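Local coordinates for arsenate Reductase (Corynebacterium glutamicum, PDB 3T38), which reduces arsenate to arsenite, probably with thioredoxin as its redox partner, and has a low molecular weight tyrosine phosphatase fold, at residues Ala98-Ser103 with Glu129-Arg134. Residues are numbered along the deposited sequence; the frame is centred on the assembly and turned at random.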
ATOM      1  N   ALA A  98       7.614  19.511   5.938  1.00 25.47           N
ATOM      2  CA  ALA A  98       9.017  19.433   5.624  1.00 25.72           C
ATOM      3  C   ALA A  98       9.194  19.442   4.108  1.00 26.59           C
ATOM      4  O   ALA A  98      10.072  20.119   3.557  1.00 26.82           O
ATOM      5  CB  ALA A  98       9.644  18.195   6.212  1.00 24.58           C
ATOM      6  N   SER A  99       8.356  18.668   3.427  1.00 25.88           N
ATOM      7  CA  SER A  99       8.489  18.543   2.002  1.00 26.79           C
ATOM      8  C   SER A  99       8.245  19.871   1.293  1.00 26.79           C
ATOM      9  O   SER A  99       8.956  20.197   0.319  1.00 27.98           O
ATOM     10  CB  SER A  99       7.491  17.472   1.462  1.00 27.45           C
ATOM     11  OG  SER A  99       7.467  17.491   0.027  1.00 30.52           O
ATOM     12  N   ALA A 100       7.220  20.612   1.736  1.00 25.81           N
ATOM     13  CA  ALA A 100       6.854  21.859   1.065  1.00 26.44           C
ATOM     14  C   ALA A 100       7.873  22.962   1.346  1.00 25.95           C
ATOM     15  O   ALA A 100       8.120  23.799   0.487  1.00 27.80           O
ATOM     16  CB  ALA A 100       5.382  22.311   1.418  1.00 25.41           C
ATOM     17  N   LEU A 101       8.495  22.932   2.524  1.00 25.86           N
ATOM     18  CA  LEU A 101       9.490  23.950   2.884  1.00 26.02           C
ATOM     19  C   LEU A 101      10.725  23.676   2.003  1.00 26.86           C
ATOM     20  O   LEU A 101      11.262  24.574   1.346  1.00 29.22           O
ATOM     21  CB  LEU A 101       9.754  23.961   4.415  1.00 24.71           C
ATOM     22  CG  LEU A 101       8.657  24.584   5.342  1.00 26.73           C
ATOM     23  CD1 LEU A 101       8.867  24.458   6.895  1.00 24.58           C
ATOM     24  CD2 LEU A 101       8.525  26.091   5.064  1.00 24.75           C
ATOM     25  N   LEU A 102      11.135  22.426   1.893  1.00 25.46           N
ATOM     26  CA  LEU A 102      12.328  22.173   1.050  1.00 26.37           C
ATOM     27  C   LEU A 102      12.094  22.530  -0.418  1.00 26.28           C
ATOM     28  O   LEU A 102      12.950  23.141  -1.043  1.00 28.58           O
ATOM     29  CB  LEU A 102      12.891  20.725   1.254  1.00 24.06           C
ATOM     30  CG  LEU A 102      14.128  20.295   0.459  1.00 26.20           C
ATOM     31  CD1 LEU A 102      15.306  21.237   0.687  1.00 23.08           C
ATOM     32  CD2 LEU A 102      14.548  18.855   0.792  1.00 22.63           C
ATOM     33  N   SER A 103      10.942  22.196  -0.976  1.00 25.69           N
ATOM     34  CA  SER A 103      10.664  22.595  -2.369  1.00 26.66           C
ATOM     35  C   SER A 103      10.678  24.087  -2.534  1.00 27.94           C
ATOM     36  O   SER A 103      11.132  24.598  -3.551  1.00 28.70           O
ATOM     37  CB  SER A 103       9.331  22.002  -2.905  1.00 26.18           C
ATOM     38  OG  SER A 103       9.329  20.577  -2.696  1.00 28.47           O
ATOM     39  N   GLU A 129      -3.537  26.078   5.897  1.00 42.23           N
ATOM     40  CA  GLU A 129      -3.716  27.487   6.207  1.00 43.78           C
ATOM     41  C   GLU A 129      -2.404  28.228   6.590  1.00 42.66           C
ATOM     42  O   GLU A 129      -2.149  29.307   6.038  1.00 43.08           O
ATOM     43  CB  GLU A 129      -4.851  27.724   7.237  1.00 45.32           C
ATOM     44  CG  GLU A 129      -4.966  29.223   7.719  1.00 51.59           C
ATOM     45  CD  GLU A 129      -6.129  29.496   8.697  1.00 60.32           C
ATOM     46  OE1 GLU A 129      -6.822  28.542   9.118  1.00 60.88           O
ATOM     47  OE2 GLU A 129      -6.377  30.687   9.024  1.00 67.26           O
ATOM     48  N   ILE A 130      -1.589  27.658   7.495  1.00 40.43           N
ATOM     49  CA  ILE A 130      -0.353  28.323   7.952  1.00 40.62           C
ATOM     50  C   ILE A 130       0.679  28.454   6.824  1.00 39.68           C
ATOM     51  O   ILE A 130       1.302  29.514   6.670  1.00 41.59           O
ATOM     52  CB  ILE A 130       0.373  27.614   9.158  1.00 39.91           C
ATOM     53  CG1 ILE A 130      -0.536  27.306  10.360  1.00 41.09           C
ATOM     54  CG2 ILE A 130       1.604  28.426   9.627  1.00 41.51           C
ATOM     55  CD1 ILE A 130      -1.143  28.450  10.975  1.00 45.69           C
ATOM     56  N   LEU A 131       0.895  27.373   6.077  1.00 37.78           N
ATOM     57  CA  LEU A 131       1.840  27.402   4.951  1.00 36.89           C
ATOM     58  C   LEU A 131       1.355  28.427   3.953  1.00 39.56           C
ATOM     59  O   LEU A 131       2.110  29.278   3.518  1.00 39.33           O
ATOM     60  CB  LEU A 131       1.977  26.029   4.295  1.00 33.93           C
ATOM     61  CG  LEU A 131       2.723  24.991   5.137  1.00 31.73           C
ATOM     62  CD1 LEU A 131       2.838  23.716   4.367  1.00 28.50           C
ATOM     63  CD2 LEU A 131       4.133  25.524   5.606  1.00 30.47           C
ATOM     64  N   SER A 132       0.069  28.348   3.625  1.00 42.03           N
ATOM     65  CA  SER A 132      -0.573  29.391   2.803  1.00 46.39           C
ATOM     66  C   SER A 132      -0.340  30.842   3.266  1.00 47.94           C
ATOM     67  O   SER A 132      -0.025  31.689   2.435  1.00 50.02           O
ATOM     68  CB  SER A 132      -2.062  29.120   2.679  1.00 46.87           C
ATOM     69  OG  SER A 132      -2.636  30.147   1.923  1.00 53.43           O
ATOM     70  N   GLU A 133      -0.455  31.105   4.573  1.00 48.38           N
ATOM     71  CA  GLU A 133      -0.337  32.466   5.153  1.00 50.97           C
ATOM     72  C   GLU A 133       1.029  33.078   5.002  1.00 50.04           C
ATOM     73  O   GLU A 133       1.187  34.268   5.228  1.00 52.27           O
ATOM     74  CB  GLU A 133      -0.560  32.455   6.655  1.00 51.36           C
ATOM     75  CG  GLU A 133      -1.921  32.067   7.125  1.00 58.19           C
ATOM     76  CD  GLU A 133      -2.089  32.356   8.613  1.00 65.36           C
ATOM     77  OE1 GLU A 133      -2.643  31.485   9.332  1.00 67.17           O
ATOM     78  OE2 GLU A 133      -1.655  33.457   9.050  1.00 67.92           O
ATOM     79  N   ARG A 134       2.027  32.254   4.719  1.00 46.92           N
ATOM     80  CA  ARG A 134       3.397  32.709   4.631  1.00 46.07           C
ATOM     81  C   ARG A 134       3.931  32.371   3.254  1.00 45.49           C
ATOM     82  O   ARG A 134       5.137  32.273   3.064  1.00 45.28           O
ATOM     83  CB  ARG A 134       4.281  32.088   5.719  1.00 44.36           C
ATOM     84  CG  ARG A 134       4.449  30.582   5.605  1.00 43.06           C
ATOM     85  CD  ARG A 134       5.293  30.053   6.730  1.00 41.63           C
ATOM     86  NE  ARG A 134       6.668  29.973   6.316  1.00 43.47           N
ATOM     87  CZ  ARG A 134       7.700  29.832   7.137  1.00 44.27           C
ATOM     88  NH1 ARG A 134       7.485  29.768   8.462  1.00 41.62           N
ATOM     89  NH2 ARG A 134       8.937  29.781   6.620  1.00 37.96           N
TER
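A100 on helix 94-106 faces L131 on helix 125-133, and their CA atoms, 8.4 Å apart, are the closest CA pair of the two segments. The contact is helix-helix packing in the low molecular weight tyrosine phosphatase fold. Helix 94-106 lies against the parallel sheet: S99 and L102 touch V112 and F86 on its strands. Residues 129-134 meet another side of that helix. The interface is small, burying 140 Å² in total, and it is made by side chains.

L131 reaches across with both branches. Its CD1 meets the methyl of A100, with CB of A100 4.1 Å from CD1 of L131. This is ordinary van der Waals distance, and the methyl of A100 points toward the other helix. I138, from a loop, touches both A100 and L131 and adds to this apolar patch. The other branch is more loosely placed, with CD2 of L131 4.5 Å from CD2 of L101.

R134 comes directly after E133 and is a loop residue. Its N bonds to O of L131 at 3.2 Å and more weakly to O of I130. The side chain bends at chi3 (-94°), which turns the guanidinium so that one face meets L101. The side chains of R134 and L101 cross at about a right angle. The charge of R134 is met by D198 of helix 190-211, which forms a salt bridge with NH2. L101 also touches D198. CD2 of L101 lies over one face of the R134 guanidinium, 4.0 Å from NH2 of R134.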